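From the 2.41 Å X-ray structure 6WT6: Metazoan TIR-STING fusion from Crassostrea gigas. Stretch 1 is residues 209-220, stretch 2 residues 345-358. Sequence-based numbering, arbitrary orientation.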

ATOM      1  N   GLU A 209     -18.405  19.598  29.156  1.00 46.93           N
ATOM      2  CA  GLU A 209     -19.034  20.491  28.193  1.00 53.01           C
ATOM      3  C   GLU A 209     -18.201  21.754  28.013  1.00 53.10           C
ATOM      4  O   GLU A 209     -17.826  22.411  28.988  1.00 58.96           O
ATOM      5  CB  GLU A 209     -20.448  20.848  28.654  1.00 61.06           C
ATOM      6  CG  GLU A 209     -21.404  19.665  28.711  1.00 66.33           C
ATOM      7  CD  GLU A 209     -21.816  19.177  27.331  1.00 69.72           C
ATOM      8  OE1 GLU A 209     -21.647  19.938  26.356  1.00 70.90           O
ATOM      9  OE2 GLU A 209     -22.310  18.034  27.223  1.00 69.43           O
ATOM     10  N   GLY A 210     -17.915  22.090  26.755  1.00 49.00           N
ATOM     11  CA  GLY A 210     -17.071  23.219  26.434  1.00 50.73           C
ATOM     12  C   GLY A 210     -15.589  22.975  26.600  1.00 49.21           C
ATOM     13  O   GLY A 210     -14.789  23.826  26.190  1.00 48.01           O
ATOM     14  N   ARG A 211     -15.193  21.843  27.183  1.00 49.19           N
ATOM     15  CA  ARG A 211     -13.792  21.514  27.406  1.00 49.74           C
ATOM     16  C   ARG A 211     -13.392  20.226  26.696  1.00 46.85           C
ATOM     17  O   ARG A 211     -12.426  19.572  27.102  1.00 45.55           O
ATOM     18  CB  ARG A 211     -13.505  21.409  28.905  1.00 54.72           C
ATOM     19  CG  ARG A 211     -13.786  22.687  29.684  1.00 62.87           C
ATOM     20  CD  ARG A 211     -12.791  23.786  29.334  1.00 70.52           C
ATOM     21  NE  ARG A 211     -13.083  25.043  30.022  1.00 77.48           N
ATOM     22  CZ  ARG A 211     -13.696  26.081  29.460  1.00 81.93           C
ATOM     23  NH1 ARG A 211     -14.084  26.022  28.193  1.00 81.92           N
ATOM     24  NH2 ARG A 211     -13.919  27.184  30.163  1.00 85.24           N
ATOM     25  N   MET A 212     -14.113  19.851  25.641  1.00 46.13           N
ATOM     26  CA  MET A 212     -13.846  18.600  24.940  1.00 42.89           C
ATOM     27  C   MET A 212     -14.441  18.662  23.541  1.00 43.87           C
ATOM     28  O   MET A 212     -15.614  19.010  23.377  1.00 45.26           O
ATOM     29  CB  MET A 212     -14.423  17.408  25.706  1.00 39.96           C
ATOM     30  CG  MET A 212     -14.182  16.071  25.033  1.00 34.61           C
ATOM     31  SD  MET A 212     -14.858  14.709  25.993  1.00 38.74           S
ATOM     32  CE  MET A 212     -14.049  13.315  25.212  1.00 31.18           C
ATOM     33  N   SER A 213     -13.629  18.324  22.545  1.00 39.68           N
ATOM     34  CA  SER A 213     -14.087  18.235  21.170  1.00 35.20           C
ATOM     35  C   SER A 213     -14.792  16.902  20.929  1.00 32.65           C
ATOM     36  O   SER A 213     -14.582  15.916  21.637  1.00 33.31           O
ATOM     37  CB  SER A 213     -12.913  18.391  20.203  1.00 34.62           C
ATOM     38  OG  SER A 213     -13.264  17.964  18.894  1.00 32.48           O
ATOM     39  N   GLU A 214     -15.640  16.888  19.902  1.00 32.80           N
ATOM     40  CA  GLU A 214     -16.309  15.663  19.485  1.00 40.15           C
ATOM     41  C   GLU A 214     -15.382  14.699  18.758  1.00 40.59           C
ATOM     42  O   GLU A 214     -15.682  13.502  18.703  1.00 41.98           O
ATOM     43  CB  GLU A 214     -17.486  15.978  18.560  1.00 44.84           C
ATOM     44  CG  GLU A 214     -18.540  16.899  19.132  1.00 52.60           C
ATOM     45  CD  GLU A 214     -19.634  17.186  18.121  1.00 55.85           C
ATOM     46  OE1 GLU A 214     -19.466  16.799  16.946  1.00 56.13           O
ATOM     47  OE2 GLU A 214     -20.657  17.794  18.496  1.00 59.91           O
ATOM     48  N   LYS A 215     -14.279  15.186  18.198  1.00 38.16           N
ATOM     49  CA  LYS A 215     -13.503  14.395  17.258  1.00 35.19           C
ATOM     50  C   LYS A 215     -12.525  13.466  17.974  1.00 34.51           C
ATOM     51  O   LYS A 215     -12.169  13.657  19.139  1.00 34.09           O
ATOM     52  CB  LYS A 215     -12.735  15.300  16.294  1.00 35.65           C
ATOM     53  CG  LYS A 215     -13.611  16.174  15.401  1.00 35.05           C
ATOM     54  CD  LYS A 215     -12.761  16.922  14.383  1.00 35.74           C
ATOM     55  CE  LYS A 215     -13.604  17.818  13.490  1.00 38.14           C
ATOM     56  NZ  LYS A 215     -14.321  18.876  14.262  1.00 42.55           N
ATOM     57  N   LEU A 216     -12.100  12.437  17.244  1.00 31.57           N
ATOM     58  CA  LEU A 216     -11.027  11.552  17.671  1.00 26.26           C
ATOM     59  C   LEU A 216      -9.713  12.099  17.128  1.00 29.27           C
ATOM     60  O   LEU A 216      -9.545  12.224  15.910  1.00 30.50           O
ATOM     61  CB  LEU A 216     -11.270  10.131  17.165  1.00 26.38           C
ATOM     62  CG  LEU A 216     -10.163   9.113  17.444  1.00 23.88           C
ATOM     63  CD1 LEU A 216      -9.986   8.913  18.944  1.00 19.37           C
ATOM     64  CD2 LEU A 216     -10.453   7.792  16.746  1.00 20.99           C
ATOM     65  N   PHE A 217      -8.793  12.441  18.023  1.00 29.47           N
ATOM     66  CA  PHE A 217      -7.512  13.009  17.626  1.00 27.49           C
ATOM     67  C   PHE A 217      -6.523  11.881  17.357  1.00 21.96           C
ATOM     68  O   PHE A 217      -6.262  11.052  18.236  1.00 21.65           O
ATOM     69  CB  PHE A 217      -6.993  13.970  18.694  1.00 29.29           C
ATOM     70  CG  PHE A 217      -7.753  15.264  18.749  1.00 32.51           C
ATOM     71  CD1 PHE A 217      -7.238  16.411  18.166  1.00 32.02           C
ATOM     72  CD2 PHE A 217      -9.000  15.326  19.351  1.00 34.82           C
ATOM     73  CE1 PHE A 217      -7.941  17.598  18.199  1.00 32.84           C
ATOM     74  CE2 PHE A 217      -9.711  16.513  19.387  1.00 35.15           C
ATOM     75  CZ  PHE A 217      -9.179  17.651  18.812  1.00 35.89           C
ATOM     76  N   LEU A 218      -5.995  11.841  16.139  1.00 20.20           N
ATOM     77  CA  LEU A 218      -5.090  10.792  15.688  1.00 19.95           C
ATOM     78  C   LEU A 218      -3.690  11.379  15.585  1.00 23.44           C
ATOM     79  O   LEU A 218      -3.468  12.338  14.837  1.00 26.00           O
ATOM     80  CB  LEU A 218      -5.541  10.226  14.342  1.00 19.54           C
ATOM     81  CG  LEU A 218      -6.944   9.624  14.283  1.00 17.57           C
ATOM     82  CD1 LEU A 218      -7.347   9.408  12.838  1.00 15.13           C
ATOM     83  CD2 LEU A 218      -7.003   8.315  15.071  1.00 19.89           C
ATOM     84  N   PHE A 219      -2.753  10.807  16.331  1.00 24.20           N
ATOM     85  CA  PHE A 219      -1.434  11.400  16.500  1.00 23.10           C
ATOM     86  C   PHE A 219      -0.451  10.799  15.507  1.00 22.90           C
ATOM     87  O   PHE A 219      -0.359   9.574  15.371  1.00 21.12           O
ATOM     88  CB  PHE A 219      -0.950  11.232  17.940  1.00 27.79           C
ATOM     89  CG  PHE A 219      -1.714  12.076  18.917  1.00 31.06           C
ATOM     90  CD1 PHE A 219      -1.317  13.375  19.188  1.00 32.28           C
ATOM     91  CD2 PHE A 219      -2.858  11.588  19.529  1.00 31.61           C
ATOM     92  CE1 PHE A 219      -2.033  14.161  20.073  1.00 34.87           C
ATOM     93  CE2 PHE A 219      -3.575  12.372  20.415  1.00 31.83           C
ATOM     94  CZ  PHE A 219      -3.164  13.659  20.686  1.00 31.22           C
ATOM     95  N   PHE A 220       0.283  11.677  14.825  1.00 24.16           N
ATOM     96  CA  PHE A 220       1.152  11.320  13.706  1.00 22.80           C
ATOM     97  C   PHE A 220       2.513  11.956  13.969  1.00 21.49           C
ATOM     98  O   PHE A 220       2.827  13.025  13.426  1.00 19.84           O
ATOM     99  CB  PHE A 220       0.537  11.799  12.385  1.00 21.63           C
ATOM    100  CG  PHE A 220       1.134  11.178  11.145  1.00 21.17           C
ATOM    101  CD1 PHE A 220       2.492  10.899  11.053  1.00 25.85           C
ATOM    102  CD2 PHE A 220       0.325  10.892  10.056  1.00 16.49           C
ATOM    103  CE1 PHE A 220       3.025  10.336   9.905  1.00 23.76           C
ATOM    104  CE2 PHE A 220       0.850  10.334   8.906  1.00 18.30           C
ATOM    105  CZ  PHE A 220       2.202  10.052   8.830  1.00 20.10           C
ATOM    106  N   LEU A 345       0.531  21.539  22.764  1.00 29.33           N
ATOM    107  CA  LEU A 345       0.125  21.244  21.397  1.00 36.24           C
ATOM    108  C   LEU A 345      -1.307  20.721  21.350  1.00 34.47           C
ATOM    109  O   LEU A 345      -2.108  21.148  20.511  1.00 35.26           O
ATOM    110  CB  LEU A 345       1.091  20.237  20.777  1.00 42.01           C
ATOM    111  CG  LEU A 345       0.605  19.618  19.466  1.00 48.22           C
ATOM    112  CD1 LEU A 345       0.494  20.685  18.387  1.00 49.18           C
ATOM    113  CD2 LEU A 345       1.529  18.494  19.035  1.00 49.64           C
ATOM    114  N   ILE A 346      -1.650  19.802  22.256  1.00 30.28           N
ATOM    115  CA  ILE A 346      -2.978  19.192  22.236  1.00 29.60           C
ATOM    116  C   ILE A 346      -4.046  20.212  22.623  1.00 34.49           C
ATOM    117  O   ILE A 346      -5.114  20.271  22.001  1.00 37.28           O
ATOM    118  CB  ILE A 346      -3.018  17.957  23.153  1.00 30.43           C
ATOM    119  CG1 ILE A 346      -2.004  16.910  22.689  1.00 32.15           C
ATOM    120  CG2 ILE A 346      -4.419  17.360  23.177  1.00 29.64           C
ATOM    121  CD1 ILE A 346      -1.924  15.688  23.593  1.00 30.72           C
ATOM    122  N   CYS A 347      -3.783  21.022  23.656  1.00 37.13           N
ATOM    123  CA  CYS A 347      -4.722  22.077  24.037  1.00 40.71           C
ATOM    124  C   CYS A 347      -4.982  23.027  22.880  1.00 45.52           C
ATOM    125  O   CYS A 347      -6.111  23.492  22.688  1.00 48.87           O
ATOM    126  CB  CYS A 347      -4.195  22.856  25.242  1.00 42.67           C
ATOM    127  SG  CYS A 347      -4.363  22.024  26.825  1.00 46.42           S
ATOM    128  N   ASN A 348      -3.947  23.334  22.101  1.00 46.47           N
ATOM    129  CA  ASN A 348      -4.146  24.171  20.927  1.00 45.39           C
ATOM    130  C   ASN A 348      -5.070  23.496  19.920  1.00 38.53           C
ATOM    131  O   ASN A 348      -5.948  24.146  19.343  1.00 37.31           O
ATOM    132  CB  ASN A 348      -2.801  24.503  20.283  1.00 48.85           C
ATOM    133  CG  ASN A 348      -2.235  25.823  20.764  1.00 54.48           C
ATOM    134  OD1 ASN A 348      -2.683  26.889  20.339  1.00 60.35           O
ATOM    135  ND2 ASN A 348      -1.240  25.760  21.639  1.00 51.36           N
ATOM    136  N   GLU A 349      -4.894  22.190  19.696  1.00 34.52           N
ATOM    137  CA  GLU A 349      -5.736  21.497  18.727  1.00 35.46           C
ATOM    138  C   GLU A 349      -7.164  21.351  19.230  1.00 30.25           C
ATOM    139  O   GLU A 349      -8.113  21.499  18.454  1.00 34.77           O
ATOM    140  CB  GLU A 349      -5.142  20.131  18.385  1.00 39.61           C
ATOM    141  CG  GLU A 349      -4.091  20.173  17.288  1.00 46.96           C
ATOM    142  CD  GLU A 349      -4.649  20.635  15.950  1.00 55.98           C
ATOM    143  OE1 GLU A 349      -5.888  20.615  15.761  1.00 58.16           O
ATOM    144  OE2 GLU A 349      -3.840  21.021  15.080  1.00 60.94           O
ATOM    145  N   ILE A 350      -7.338  21.060  20.520  1.00 26.80           N
ATOM    146  CA  ILE A 350      -8.680  20.907  21.077  1.00 30.17           C
ATOM    147  C   ILE A 350      -9.460  22.209  20.959  1.00 38.50           C
ATOM    148  O   ILE A 350     -10.636  22.215  20.570  1.00 41.43           O
ATOM    149  CB  ILE A 350      -8.600  20.430  22.539  1.00 31.10           C
ATOM    150  CG1 ILE A 350      -8.025  19.015  22.617  1.00 33.42           C
ATOM    151  CG2 ILE A 350      -9.972  20.490  23.196  1.00 28.69           C
ATOM    152  CD1 ILE A 350      -7.876  18.506  24.031  1.00 29.98           C
ATOM    153  N   LYS A 351      -8.819  23.333  21.290  1.00 41.67           N
ATOM    154  CA  LYS A 351      -9.494  24.624  21.208  1.00 43.64           C
ATOM    155  C   LYS A 351      -9.809  24.994  19.764  1.00 46.60           C
ATOM    156  O   LYS A 351     -10.859  25.583  19.484  1.00 49.21           O
ATOM    157  CB  LYS A 351      -8.637  25.703  21.872  1.00 42.05           C
ATOM    158  CG  LYS A 351      -8.472  25.518  23.372  1.00 43.61           C
ATOM    159  CD  LYS A 351      -7.517  26.541  23.967  1.00 44.83           C
ATOM    160  CE  LYS A 351      -7.400  26.363  25.472  1.00 46.13           C
ATOM    161  NZ  LYS A 351      -6.501  27.375  26.096  1.00 49.62           N
ATOM    162  N   ASN A 352      -8.915  24.652  18.833  1.00 44.08           N
ATOM    163  CA  ASN A 352      -9.176  24.921  17.423  1.00 46.42           C
ATOM    164  C   ASN A 352     -10.397  24.153  16.931  1.00 48.37           C
ATOM    165  O   ASN A 352     -11.216  24.688  16.173  1.00 49.96           O
ATOM    166  CB  ASN A 352      -7.941  24.565  16.593  1.00 46.11           C
ATOM    167  CG  ASN A 352      -8.102  24.911  15.129  1.00 50.51           C
ATOM    168  OD1 ASN A 352      -8.333  26.066  14.776  1.00 57.19           O
ATOM    169  ND2 ASN A 352      -7.954  23.914  14.264  1.00 48.92           N
ATOM    170  N   GLN A 353     -10.543  22.898  17.361  1.00 41.77           N
ATOM    171  CA  GLN A 353     -11.675  22.101  16.913  1.00 40.86           C
ATOM    172  C   GLN A 353     -12.976  22.551  17.566  1.00 47.50           C
ATOM    173  O   GLN A 353     -14.041  22.448  16.948  1.00 49.27           O
ATOM    174  CB  GLN A 353     -11.416  20.621  17.190  1.00 34.85           C
ATOM    175  CG  GLN A 353     -10.252  20.053  16.399  1.00 31.28           C
ATOM    176  CD  GLN A 353     -10.406  20.269  14.905  1.00 36.13           C
ATOM    177  OE1 GLN A 353     -11.501  20.128  14.352  1.00 40.25           O
ATOM    178  NE2 GLN A 353      -9.309  20.620  14.243  1.00 34.03           N
ATOM    179  N   LEU A 354     -12.914  23.056  18.801  1.00 50.21           N
ATOM    180  CA  LEU A 354     -14.121  23.561  19.448  1.00 48.01           C
ATOM    181  C   LEU A 354     -14.648  24.808  18.750  1.00 56.76           C
ATOM    182  O   LEU A 354     -15.864  25.027  18.712  1.00 61.21           O
ATOM    183  CB  LEU A 354     -13.852  23.845  20.926  1.00 39.40           C
ATOM    184  CG  LEU A 354     -13.741  22.628  21.848  1.00 34.73           C
ATOM    185  CD1 LEU A 354     -13.142  23.014  23.190  1.00 37.31           C
ATOM    186  CD2 LEU A 354     -15.105  21.991  22.052  1.00 32.47           C
ATOM    187  N   ARG A 355     -13.754  25.631  18.195  1.00 59.21           N
ATOM    188  CA  ARG A 355     -14.182  26.778  17.399  1.00 63.29           C
ATOM    189  C   ARG A 355     -15.004  26.333  16.195  1.00 64.48           C
ATOM    190  O   ARG A 355     -16.080  26.877  15.926  1.00 70.92           O
ATOM    191  CB  ARG A 355     -12.965  27.583  16.942  1.00 65.64           C
ATOM    192  CG  ARG A 355     -12.755  28.893  17.678  1.00 70.76           C
ATOM    193  CD  ARG A 355     -11.505  29.615  17.179  1.00 75.29           C
ATOM    194  NE  ARG A 355     -10.290  28.846  17.433  1.00 77.38           N
ATOM    195  CZ  ARG A 355      -9.620  28.868  18.581  1.00 80.24           C
ATOM    196  NH1 ARG A 355     -10.049  29.622  19.585  1.00 83.77           N
ATOM    197  NH2 ARG A 355      -8.524  28.137  18.728  1.00 78.98           N
ATOM    198  N   LYS A 356     -14.504  25.339  15.456  1.00 60.32           N
ATOM    199  CA  LYS A 356     -15.189  24.895  14.248  1.00 58.78           C
ATOM    200  C   LYS A 356     -16.522  24.230  14.563  1.00 61.60           C
ATOM    201  O   LYS A 356     -17.462  24.320  13.764  1.00 64.58           O
ATOM    202  CB  LYS A 356     -14.288  23.944  13.464  1.00 55.25           C
ATOM    203  CG  LYS A 356     -12.964  24.559  13.049  1.00 53.27           C
ATOM    204  CD  LYS A 356     -12.047  23.518  12.435  1.00 53.02           C
ATOM    205  CE  LYS A 356     -10.777  24.152  11.903  1.00 54.70           C
ATOM    206  NZ  LYS A 356     -11.067  25.083  10.779  1.00 56.73           N
ATOM    207  N   GLU A 357     -16.626  23.566  15.712  1.00 61.49           N
ATOM    208  CA  GLU A 357     -17.863  22.930  16.143  1.00 61.19           C
ATOM    209  C   GLU A 357     -18.804  23.893  16.864  1.00 67.50           C
ATOM    210  O   GLU A 357     -19.725  23.443  17.556  1.00 73.11           O
ATOM    211  CB  GLU A 357     -17.544  21.729  17.038  1.00 54.17           C
ATOM    212  CG  GLU A 357     -16.648  20.702  16.367  1.00 50.94           C
ATOM    213  CD  GLU A 357     -15.964  19.775  17.353  1.00 52.49           C
ATOM    214  OE1 GLU A 357     -16.451  19.636  18.495  1.00 54.70           O
ATOM    215  OE2 GLU A 357     -14.928  19.185  16.982  1.00 51.14           O
ATOM    216  N   SER A 358     -18.596  25.197  16.716  1.00 65.89           N
ATOM    217  CA  SER A 358     -19.429  26.186  17.388  1.00 63.29           C
ATOM    218  C   SER A 358     -20.215  27.026  16.388  1.00 61.40           C
ATOM    219  O   SER A 358     -20.056  26.876  15.177  1.00 61.76           O
ATOM    220  CB  SER A 358     -18.570  27.089  18.269  1.00 65.03           C
ATOM    221  OG  SER A 358     -19.353  28.119  18.846  1.00 69.99           O
TER

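A strand that packs on a helix often divides its contact by chemistry, with apolar side chains along the body of the helix and polar or charged groups gathered at one end. The contact between residues 209-220 and 345-358 of this TIR-STING fusion is a compact example. Strand 216-220 runs at 141° to helix 345-356, closer to antiparallel than to perpendicular, and the two axes approach to 10.9 Å, a spacing that leaves room for a layer of side chains. Before the strand, the chain turns a corner at Glu214 and Lys215. The CA atoms come nearest just before this corner, with Ser213 CA 5.6 Å from Leu354 CA, close to the C-terminal end of the helix.

The apolar part follows the alternation of the strand. Phe217 and Phe219 reach the helix, whereas Leu216, Leu218 and Phe220 lie out of its reach. Phe217 points toward the helix, and its ring is met obliquely by three residues: CZ lies 3.6 Å from Gln353 CG and 4.0 Å from Ile350 CA, and CE1 lies 3.8 Å from Glu349 CB. Two of these partners are polar residues, yet they offer aliphatic carbons to the ring, while the carboxylate of Glu349 is hydrogen-bonded elsewhere in the structure. One helical turn earlier than Ile350, Ile346 sets out sideways but brings its end nearer, so that CD1 sits 3.8 Å from Phe219 CZ. Because the chains run roughly antiparallel, a step forward along the strand is matched by a step back along the helix.

Leu354 extends the packing to the segment before the corner, where it meets backbone more than side chains. Its CD2 is 3.3 Å from Met212 O, and its CD1 is 3.5 Å from Gly210 O. These are van der Waals contacts, in which the leucine methyl groups lie against a run of main chain. Gly210 itself has a positive phi of 78°, a conformation that favours glycine.

The polar part centres on Glu357, the first residue to leave helical geometry, whose CA-to-CB bond points toward the first stretch. Both carboxylate oxygens are used. Ser213 OG donates a hydrogen bond to Glu357 OE2 at 2.8 Å, and Lys215 NZ forms a salt bridge with the same oxygen, also at 2.8 Å. The other oxygen, Glu357 OE1, accepts a nearly linear bond from Glu214 N at 3.2 Å. Three consecutive residues are thus tied to one carboxylate. The lysine ammonium group also donates to Gln353 OE1, 3.1 Å from Lys215 NZ, so Gln353 serves both halves of the contact: its CG packs on Phe217 while its amide oxygen joins the polar cluster.

The corner is braced from within as well. Lys215 N donates to Ser213 OG at 3.0 Å, making this hydroxyl an acceptor inside its own stretch and a donor across the contact. One unfavourable pairing remains, Glu214 OE1 and Glu357 OE1 at 4.4 Å.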